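Local coordinates for probable glutathione reductase (Sinorhizobium meliloti, PDB 4DNA), which probably catalyses the NADPH-dependent reduction of glutathione disulfide to glutathione, as an FAD-containing homodimer with a redox-active disulfide, at residues Pro349-Val354 and His406-Asp411; Glu369-Glu374 and Tyr450-Arg455; Met391-Asn396 and Glu444-Met449. One frame throughout, in Å; residues are numbered along the deposited sequence.

Contact 1 (Pro349-Val354 and His406-Asp411); sequences PEIGTV and HILGHD
Strands 351-354 and 406-408 are antiparallel neighbours in the sheet of the dimerisation domain. Gly352 and Ile407 form the hydrogen-bonded pair, with Gly352 N to Ile407 O at 3.0 Å and Ile407 N to Gly352 O at 2.9 Å. Past the strand, Gly409 N gives a nearly straight bond to Glu350 O (2.8 Å, 165°). The tight part lies on the face of Ile351 and Leu408. Leu408 holds CG anti to its backbone N (chi1 179°), which brings its CD1 across the strand gap. There CD1 meets Ile351 CG1 at 3.4 Å and the CG of the cis-proline Pro349 at 3.6 Å, each pair crossing obliquely. Leu217 of helix 211-223 packs on both Pro349 and Ile351. Farther along this face, Thr353 OG1 is also anti to its backbone N. It hydrogen-bonds the ring edge of His406, OG1 to ND1, at 2.8 Å. The other face carries Ile407, whose end turns to Ala412 and Met415 of helix 412-424.

The looser, more open end is the turn at His410 and Asp411, with His410 exposed. Glu350 lies along it and stretches to the start of helix 412-424, where its OE1 accepts Gly413 N. Its OE2 stays 4.8 Å from Asp411 OD1. The nearby carboxylates, including Asp411 of the second subunit, may raise each other's proton affinity, although the helix start should partly offset the charge on Glu350.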
loop_
_atom_site.group_PDB
_atom_site.type_symbol
_atom_site.label_atom_id
_atom_site.label_comp_id
_atom_site.label_asym_id
_atom_site.label_seq_id
_atom_site.Cartn_x
_atom_site.Cartn_y
_atom_site.Cartn_z
ATOM N N PRO A 349 3.836 13.673 -3.732
ATOM C CA PRO A 349 3.207 12.341 -3.611
ATOM C C PRO A 349 3.763 11.293 -4.594
ATOM O O PRO A 349 4.236 11.655 -5.684
ATOM C CB PRO A 349 1.735 12.628 -3.936
ATOM C CG PRO A 349 1.775 13.841 -4.801
ATOM C CD PRO A 349 2.892 14.677 -4.257
ATOM N N GLU A 350 3.707 10.015 -4.204
ATOM C CA GLU A 350 4.150 8.926 -5.069
ATOM C C GLU A 350 3.295 8.785 -6.306
ATOM O O GLU A 350 2.111 9.109 -6.299
ATOM C CB GLU A 350 4.071 7.594 -4.355
ATOM C CG GLU A 350 5.358 7.129 -3.754
ATOM C CD GLU A 350 5.108 6.008 -2.777
ATOM O OE1 GLU A 350 5.019 4.844 -3.235
ATOM O OE2 GLU A 350 4.975 6.301 -1.562
ATOM N N ILE A 351 3.904 8.266 -7.362
ATOM C CA ILE A 351 3.159 7.754 -8.488
ATOM C C ILE A 351 3.303 6.220 -8.503
ATOM O O ILE A 351 4.317 5.676 -8.081
ATOM C CB ILE A 351 3.564 8.461 -9.803
ATOM C CG1 ILE A 351 3.213 9.953 -9.687
ATOM C CG2 ILE A 351 2.847 7.853 -10.999
ATOM C CD1 ILE A 351 3.866 10.873 -10.691
ATOM N N GLY A 352 2.239 5.542 -8.911
ATOM C CA GLY A 352 2.256 4.116 -9.186
ATOM C C GLY A 352 1.451 3.920 -10.457
ATOM O O GLY A 352 0.369 4.492 -10.601
ATOM N N THR A 353 1.978 3.138 -11.396
ATOM C CA THR A 353 1.351 3.055 -12.703
ATOM C C THR A 353 1.560 1.721 -13.393
ATOM O O THR A 353 2.637 1.167 -13.344
ATOM C CB THR A 353 1.747 4.252 -13.614
ATOM O OG1 THR A 353 0.911 4.270 -14.772
ATOM C CG2 THR A 353 3.203 4.179 -14.043
ATOM N N VAL A 354 0.487 1.223 -14.000
ATOM C CA VAL A 354 0.469 -0.001 -14.801
ATOM C C VAL A 354 -0.330 0.315 -16.038
ATOM O O VAL A 354 -1.295 1.100 -15.979
ATOM C CB VAL A 354 -0.347 -1.137 -14.167
ATOM C CG1 VAL A 354 0.203 -2.477 -14.615
ATOM C CG2 VAL A 354 -0.399 -1.043 -12.650
ATOM N N HIS A 406 -3.576 4.259 -12.786
ATOM C CA HIS A 406 -2.647 5.319 -12.401
ATOM C C HIS A 406 -3.051 5.919 -11.090
ATOM O O HIS A 406 -4.205 6.323 -10.907
ATOM C CB HIS A 406 -2.628 6.403 -13.463
ATOM C CG HIS A 406 -2.607 5.867 -14.870
ATOM N ND1 HIS A 406 -1.463 5.498 -15.490
ATOM C CD2 HIS A 406 -3.641 5.623 -15.766
ATOM C CE1 HIS A 406 -1.755 5.045 -16.719
ATOM N NE2 HIS A 406 -3.090 5.126 -16.888
ATOM N N ILE A 407 -2.085 5.977 -10.174
ATOM C CA ILE A 407 -2.292 6.418 -8.798
ATOM C C ILE A 407 -1.294 7.502 -8.453
ATOM O O ILE A 407 -0.094 7.328 -8.645
ATOM C CB ILE A 407 -2.071 5.279 -7.765
ATOM C CG1 ILE A 407 -2.752 3.968 -8.182
ATOM C CG2 ILE A 407 -2.552 5.714 -6.388
ATOM C CD1 ILE A 407 -4.269 4.014 -8.177
ATOM N N LEU A 408 -1.800 8.621 -7.960
ATOM C CA LEU A 408 -0.952 9.645 -7.379
ATOM C C LEU A 408 -1.318 9.759 -5.903
ATOM O O LEU A 408 -2.458 10.077 -5.564
ATOM C CB LEU A 408 -1.165 10.971 -8.093
ATOM C CG LEU A 408 -0.345 12.153 -7.581
ATOM C CD1 LEU A 408 1.141 11.884 -7.750
ATOM C CD2 LEU A 408 -0.746 13.424 -8.317
ATOM N N GLY A 409 -0.371 9.473 -5.023
ATOM C CA GLY A 409 -0.667 9.480 -3.606
ATOM C C GLY A 409 0.060 8.395 -2.851
ATOM O O GLY A 409 0.863 7.647 -3.423
ATOM N N HIS A 410 -0.238 8.312 -1.557
ATOM C CA HIS A 410 0.482 7.446 -0.639
ATOM C C HIS A 410 0.409 6.016 -1.017
ATOM O O HIS A 410 -0.678 5.461 -1.126
ATOM C CB HIS A 410 -0.016 7.645 0.783
ATOM C CG HIS A 410 0.239 9.033 1.310
ATOM N ND1 HIS A 410 1.430 9.406 1.831
ATOM C CD2 HIS A 410 -0.583 10.163 1.350
ATOM C CE1 HIS A 410 1.373 10.703 2.197
ATOM N NE2 HIS A 410 0.137 11.164 1.908
ATOM N N ASP A 411 1.580 5.419 -1.227
ATOM C CA ASP A 411 1.726 3.971 -1.453
ATOM C C ASP A 411 1.372 3.551 -2.877
ATOM O O ASP A 411 1.152 2.361 -3.153
ATOM C CB ASP A 411 0.920 3.156 -0.421
ATOM C CG ASP A 411 1.295 3.501 1.015
ATOM O OD1 ASP A 411 2.509 3.403 1.343
ATOM O OD2 ASP A 411 0.376 3.872 1.798
#

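Contact 2 (Glu369-Glu374 and Tyr450-Arg455); sequences EVYRAE and YQPSYR
Tyr371 and Pro452 lie alongside each other and point the same way. The proline covers one ring face, with Pro452 CB 4.1 Å from the centroid of the Tyr371 ring in a CH-pi contact. Pro452 CG reaches the phenol end, 3.4 Å from Tyr371 OH. That hydroxyl is hydrogen-bonded to Arg400. Val370 and Tyr454 repeat the side-by-side arrangement, here with the ring from the other segment. Val370 CB sits over one face of the Tyr454 ring, 3.9 Å from its centroid. Tyr454 has CG in the crowded position between its backbone N and carbonyl carbon (chi1 56°), which lays the ring along Val370. Its hydroxyl is bonded to Glu358.

The backbone beneath forms a classic beta bulge, where strand 454-457 joins the edge of strand 367-375 in the dimerisation-domain sheet. Two residues of the one strand, Ser453 and Tyr454, stand opposite the single residue Val370 of the other. Val370 N bonds Tyr454 O, and Ser453 N bonds Val370 O at 2.8 Å; both meet the carbonyl nearly along its axis. The side chain of Ser453 extends this grip by two residues, to Arg372. Arg372 N points almost straight at Ser453 OG (2.8 Å, 177°).

At the other end, Glu369 and Arg455 run side by side. Their carboxylate and guanidinium planes are 66° apart. The salt bridge from Glu369 OE2 to Arg455 NH2 is long, at 3.9 Å, while Glu369 OE1 pairs with Arg400.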
loop_
_atom_site.group_PDB
_atom_site.type_symbol
_atom_site.label_atom_id
_atom_site.label_comp_id
_atom_site.label_asym_id
_atom_site.label_seq_id
_atom_site.Cartn_x
_atom_site.Cartn_y
_atom_site.Cartn_z
ATOM N N GLU A 369 -13.646 3.925 -21.477
ATOM C CA GLU A 369 -14.295 4.484 -20.295
ATOM C C GLU A 369 -13.214 4.802 -19.274
ATOM O O GLU A 369 -12.268 4.027 -19.082
ATOM C CB GLU A 369 -15.362 3.538 -19.735
ATOM C CG GLU A 369 -16.486 3.235 -20.726
ATOM C CD GLU A 369 -17.230 1.914 -20.490
ATOM O OE1 GLU A 369 -16.674 0.969 -19.889
ATOM O OE2 GLU A 369 -18.393 1.817 -20.941
ATOM N N VAL A 370 -13.337 5.971 -18.653
ATOM C CA VAL A 370 -12.352 6.448 -17.681
ATOM C C VAL A 370 -13.020 6.642 -16.316
ATOM O O VAL A 370 -14.129 7.206 -16.210
ATOM C CB VAL A 370 -11.657 7.738 -18.158
ATOM C CG1 VAL A 370 -10.696 8.257 -17.106
ATOM C CG2 VAL A 370 -10.919 7.486 -19.462
ATOM N N TYR A 371 -12.338 6.139 -15.286
ATOM C CA TYR A 371 -12.860 6.130 -13.946
ATOM C C TYR A 371 -11.873 6.892 -13.052
ATOM O O TYR A 371 -10.814 6.384 -12.704
ATOM C CB TYR A 371 -13.105 4.682 -13.511
ATOM C CG TYR A 371 -14.194 3.939 -14.320
ATOM C CD1 TYR A 371 -13.899 3.322 -15.545
ATOM C CD2 TYR A 371 -15.511 3.829 -13.844
ATOM C CE1 TYR A 371 -14.870 2.636 -16.259
ATOM C CE2 TYR A 371 -16.487 3.153 -14.562
ATOM C CZ TYR A 371 -16.159 2.563 -15.771
ATOM O OH TYR A 371 -17.114 1.895 -16.503
ATOM N N ARG A 372 -12.222 8.136 -12.716
ATOM C CA ARG A 372 -11.294 9.072 -12.084
ATOM C C ARG A 372 -11.771 9.446 -10.693
ATOM O O ARG A 372 -12.919 9.832 -10.496
ATOM C CB ARG A 372 -11.154 10.340 -12.933
ATOM C CG ARG A 372 -9.900 11.158 -12.649
ATOM C CD ARG A 372 -9.956 12.566 -13.216
ATOM N NE ARG A 372 -8.758 13.337 -12.867
ATOM C CZ ARG A 372 -8.681 14.238 -11.883
ATOM N NH1 ARG A 372 -9.738 14.519 -11.125
ATOM N NH2 ARG A 372 -7.539 14.873 -11.654
ATOM N N ALA A 373 -10.871 9.327 -9.728
ATOM C CA ALA A 373 -11.198 9.569 -8.333
ATOM C C ALA A 373 -10.250 10.612 -7.784
ATOM O O ALA A 373 -9.037 10.468 -7.909
ATOM C CB ALA A 373 -11.070 8.282 -7.539
ATOM N N GLU A 374 -10.795 11.666 -7.194
ATOM C CA GLU A 374 -9.957 12.697 -6.613
ATOM C C GLU A 374 -10.415 13.017 -5.205
ATOM O O GLU A 374 -11.579 13.362 -5.000
ATOM C CB GLU A 374 -9.986 13.948 -7.470
ATOM C CG GLU A 374 -8.710 14.775 -7.372
ATOM C CD GLU A 374 -8.815 16.083 -8.141
ATOM O OE1 GLU A 374 -9.857 16.769 -7.979
ATOM O OE2 GLU A 374 -7.860 16.412 -8.901
ATOM N N TYR A 450 -18.797 2.861 -10.017
ATOM C CA TYR A 450 -19.662 2.033 -10.842
ATOM C C TYR A 450 -20.029 2.724 -12.137
ATOM O O TYR A 450 -20.333 2.077 -13.127
ATOM C CB TYR A 450 -20.912 1.672 -10.045
ATOM C CG TYR A 450 -20.597 0.880 -8.792
ATOM C CD1 TYR A 450 -19.821 -0.282 -8.860
ATOM C CD2 TYR A 450 -21.072 1.281 -7.542
ATOM C CE1 TYR A 450 -19.525 -1.012 -7.725
ATOM C CE2 TYR A 450 -20.784 0.552 -6.400
ATOM C CZ TYR A 450 -20.006 -0.592 -6.497
ATOM O OH TYR A 450 -19.698 -1.334 -5.384
ATOM N N GLN A 451 -19.998 4.054 -12.105
ATOM C CA GLN A 451 -20.280 4.884 -13.263
ATOM C C GLN A 451 -18.986 5.508 -13.731
ATOM O O GLN A 451 -18.162 5.920 -12.895
ATOM C CB GLN A 451 -21.278 5.978 -12.894
ATOM C CG GLN A 451 -22.587 5.449 -12.331
ATOM C CD GLN A 451 -23.218 4.398 -13.231
ATOM O OE1 GLN A 451 -22.789 4.196 -14.378
ATOM N NE2 GLN A 451 -24.240 3.712 -12.717
ATOM N N PRO A 452 -18.788 5.576 -15.061
ATOM C CA PRO A 452 -17.593 6.219 -15.563
ATOM C C PRO A 452 -17.694 7.713 -15.330
ATOM O O PRO A 452 -18.787 8.261 -15.195
ATOM C CB PRO A 452 -17.596 5.892 -17.057
ATOM C CG PRO A 452 -18.655 4.869 -17.256
ATOM C CD PRO A 452 -19.645 5.096 -16.155
ATOM N N SER A 453 -16.541 8.351 -15.235
ATOM C CA SER A 453 -16.462 9.746 -14.925
ATOM C C SER A 453 -16.610 10.498 -16.227
ATOM O O SER A 453 -17.034 11.651 -16.233
ATOM C CB SER A 453 -15.113 10.032 -14.271
ATOM O OG SER A 453 -14.792 9.023 -13.322
ATOM N N TYR A 454 -16.234 9.828 -17.321
ATOM C CA TYR A 454 -16.406 10.308 -18.704
ATOM C C TYR A 454 -16.018 9.231 -19.703
ATOM O O TYR A 454 -15.395 8.241 -19.335
ATOM C CB TYR A 454 -15.607 11.592 -18.994
ATOM C CG TYR A 454 -14.111 11.527 -18.725
ATOM C CD1 TYR A 454 -13.219 11.099 -19.705
ATOM C CD2 TYR A 454 -13.587 11.940 -17.496
ATOM C CE1 TYR A 454 -11.849 11.052 -19.452
ATOM C CE2 TYR A 454 -12.225 11.906 -17.246
ATOM C CZ TYR A 454 -11.365 11.456 -18.222
ATOM O OH TYR A 454 -10.023 11.429 -17.965
ATOM N N ARG A 455 -16.398 9.452 -20.962
ATOM C CA ARG A 455 -16.112 8.534 -22.058
ATOM C C ARG A 455 -15.326 9.240 -23.152
ATOM O O ARG A 455 -15.432 10.459 -23.318
ATOM C CB ARG A 455 -17.414 7.988 -22.643
ATOM C CG ARG A 455 -18.005 6.794 -21.905
ATOM C CD ARG A 455 -19.471 6.582 -22.257
ATOM N NE ARG A 455 -20.019 5.366 -21.647
ATOM C CZ ARG A 455 -20.991 5.320 -20.722
ATOM N NH1 ARG A 455 -21.564 6.429 -20.271
ATOM N NH2 ARG A 455 -21.394 4.138 -20.246
#

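Contact 3 (Met391-Asn396 and Glu444-Met449); sequences MKLVVN and EELVTM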
loop_
_atom_site.group_PDB
_atom_site.type_symbol
_atom_site.label_atom_id
_atom_site.label_comp_id
_atom_site.label_asym_id
_atom_site.label_seq_id
_atom_site.Cartn_x
_atom_site.Cartn_y
_atom_site.Cartn_z
HETATM N N MSE A 391 -6.767 8.822 -8.405
HETATM C CA MSE A 391 -6.814 7.385 -8.692
HETATM C C MSE A 391 -7.583 7.166 -9.958
HETATM O O MSE A 391 -8.793 7.391 -9.991
HETATM C CB MSE A 391 -7.558 6.689 -7.573
HETATM C CG MSE A 391 -6.577 6.467 -6.438
HETATM SE SE MSE A 391 -7.297 5.156 -5.156
HETATM C CE MSE A 391 -5.696 4.913 -4.036
ATOM N N LYS A 392 -6.905 6.730 -11.016
ATOM C CA LYS A 392 -7.529 6.745 -12.326
ATOM C C LYS A 392 -7.424 5.420 -13.045
ATOM O O LYS A 392 -6.335 4.913 -13.246
ATOM C CB LYS A 392 -6.963 7.892 -13.167
ATOM C CG LYS A 392 -7.181 7.779 -14.665
ATOM C CD LYS A 392 -7.549 9.132 -15.261
ATOM C CE LYS A 392 -7.288 9.208 -16.759
ATOM N NZ LYS A 392 -6.016 9.887 -17.097
ATOM N N LEU A 393 -8.577 4.883 -13.429
ATOM C CA LEU A 393 -8.671 3.637 -14.174
ATOM C C LEU A 393 -9.067 3.884 -15.612
ATOM O O LEU A 393 -9.992 4.672 -15.870
ATOM C CB LEU A 393 -9.709 2.720 -13.537
ATOM C CG LEU A 393 -9.255 2.010 -12.261
ATOM C CD1 LEU A 393 -10.405 1.286 -11.583
ATOM C CD2 LEU A 393 -8.153 1.045 -12.609
ATOM N N VAL A 394 -8.384 3.210 -16.546
ATOM C CA VAL A 394 -8.697 3.337 -17.982
ATOM C C VAL A 394 -9.165 1.983 -18.548
ATOM O O VAL A 394 -8.486 0.960 -18.364
ATOM C CB VAL A 394 -7.507 3.890 -18.787
ATOM C CG1 VAL A 394 -7.916 4.138 -20.226
ATOM C CG2 VAL A 394 -6.974 5.172 -18.163
ATOM N N VAL A 395 -10.318 1.988 -19.225
ATOM C CA VAL A 395 -11.044 0.764 -19.587
ATOM C C VAL A 395 -11.480 0.705 -21.058
ATOM O O VAL A 395 -11.981 1.695 -21.615
ATOM C CB VAL A 395 -12.279 0.618 -18.693
ATOM C CG1 VAL A 395 -13.261 -0.410 -19.241
ATOM C CG2 VAL A 395 -11.839 0.288 -17.272
ATOM N N ASN A 396 -11.306 -0.455 -21.691
ATOM C CA ASN A 396 -11.780 -0.646 -23.051
ATOM C C ASN A 396 -13.273 -0.966 -23.079
ATOM O O ASN A 396 -13.692 -2.001 -22.582
ATOM C CB ASN A 396 -10.977 -1.734 -23.763
ATOM C CG ASN A 396 -11.363 -1.894 -25.228
ATOM O OD1 ASN A 396 -12.453 -1.525 -25.658
ATOM N ND2 ASN A 396 -10.463 -2.464 -25.997
ATOM N N GLU A 444 -10.120 1.472 -1.822
ATOM C CA GLU A 444 -11.532 1.170 -2.077
ATOM C C GLU A 444 -12.191 2.092 -3.114
ATOM O O GLU A 444 -13.262 1.774 -3.654
ATOM C CB GLU A 444 -12.345 1.173 -0.800
ATOM C CG GLU A 444 -12.225 2.441 0.004
ATOM C CD GLU A 444 -13.082 2.384 1.243
ATOM O OE1 GLU A 444 -14.232 1.913 1.130
ATOM O OE2 GLU A 444 -12.608 2.789 2.324
ATOM N N GLU A 445 -11.559 3.229 -3.394
ATOM C CA GLU A 445 -12.060 4.123 -4.436
ATOM C C GLU A 445 -11.962 3.506 -5.837
ATOM O O GLU A 445 -12.699 3.909 -6.742
ATOM C CB GLU A 445 -11.342 5.473 -4.400
ATOM C CG GLU A 445 -11.345 6.152 -3.042
ATOM C CD GLU A 445 -12.718 6.581 -2.601
ATOM O OE1 GLU A 445 -13.595 6.726 -3.480
ATOM O OE2 GLU A 445 -12.909 6.772 -1.376
ATOM N N LEU A 446 -11.058 2.540 -6.010
ATOM C CA LEU A 446 -10.920 1.831 -7.286
ATOM C C LEU A 446 -12.040 0.809 -7.498
ATOM O O LEU A 446 -12.346 0.452 -8.639
ATOM C CB LEU A 446 -9.563 1.142 -7.397
ATOM C CG LEU A 446 -8.273 1.957 -7.490
ATOM C CD1 LEU A 446 -7.134 1.167 -6.867
ATOM C CD2 LEU A 446 -7.940 2.303 -8.927
ATOM N N VAL A 447 -12.671 0.355 -6.417
ATOM C CA VAL A 447 -13.688 -0.698 -6.549
ATOM C C VAL A 447 -15.144 -0.244 -6.422
ATOM O O VAL A 447 -16.055 -1.067 -6.500
ATOM C CB VAL A 447 -13.416 -1.935 -5.652
ATOM C CG1 VAL A 447 -12.036 -2.494 -5.922
ATOM C CG2 VAL A 447 -13.599 -1.605 -4.179
ATOM N N THR A 448 -15.380 1.049 -6.257
ATOM C CA THR A 448 -16.769 1.510 -6.166
ATOM C C THR A 448 -17.209 2.553 -7.204
ATOM O O THR A 448 -18.318 3.078 -7.108
ATOM C CB THR A 448 -17.124 2.025 -4.753
ATOM O OG1 THR A 448 -16.253 3.098 -4.408
ATOM C CG2 THR A 448 -16.981 0.925 -3.723
HETATM N N MSE A 449 -16.367 2.846 -8.192
HETATM C CA MSE A 449 -16.748 3.805 -9.238
HETATM C C MSE A 449 -17.521 3.081 -10.304
HETATM O O MSE A 449 -16.990 2.725 -11.361
HETATM C CB MSE A 449 -15.544 4.526 -9.807
HETATM C CG MSE A 449 -14.933 5.416 -8.750
HETATM SE SE MSE A 449 -13.365 6.222 -9.615
HETATM C CE MSE A 449 -12.013 4.771 -9.736
#
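This is a buried apolar contact between one face of strand 389-396 and the loop that follows helix 429-433. No hydrogen bond crosses it. Met391 and Leu393 point from the strand toward the loop, and Leu446 meets both of them at about a right angle. Leu446 CD2 lies against the branch point of Leu393, 3.6 Å from its CG. Leu393 CD1 comes equally close to the backbone at Leu446 O (3.6 Å). Met391 is a selenomethionine with its chain extended beyond CG. Its SE therefore reaches over to Leu446 CG at 4.1 Å and also to Glu445 CB at 4.1 Å.

The loop belongs to the dimerisation domain of the pyridine nucleotide-disulfide oxidoreductases and carries His439, the predicted proton acceptor. Glu444 OE2 is hydrogen-bonded to His439 ND1. Such a bond would fix the imidazole and probably raise its basicity, as in the His-Glu pair of glutathione reductases. Leu446 also packs on Leu418 of the second subunit. Met449, also selenomethionine, bends at its last torsion (chi3 -73°), which brings its CE to 4.3 Å from Leu393 CD1.

All three contacts reach one antiparallel sheet. Strands 402-408 and 389-396 are neighbours, so contacts 1 and 3 touch: His406 O lies 2.7 Å from Lys392 N, and Ile407 CD1 packs on Met391 CG. Contact 3 meets contact 2 through the next strand, with Tyr371 O 2.8 Å from Leu393 N. Centres of contacts 2 and 3 are about 7 Å apart. Those of contacts 1 and 2 are about 17 Å apart, and the two do not touch. The Glu350 side chain in contact 1 is about 10 Å from a bound FAD. Contact 3 reaches His439 directly through Glu444. The side chains of Glu445 and, in contact 2, Tyr450 lie about 7 Å and 12 Å from its side chain.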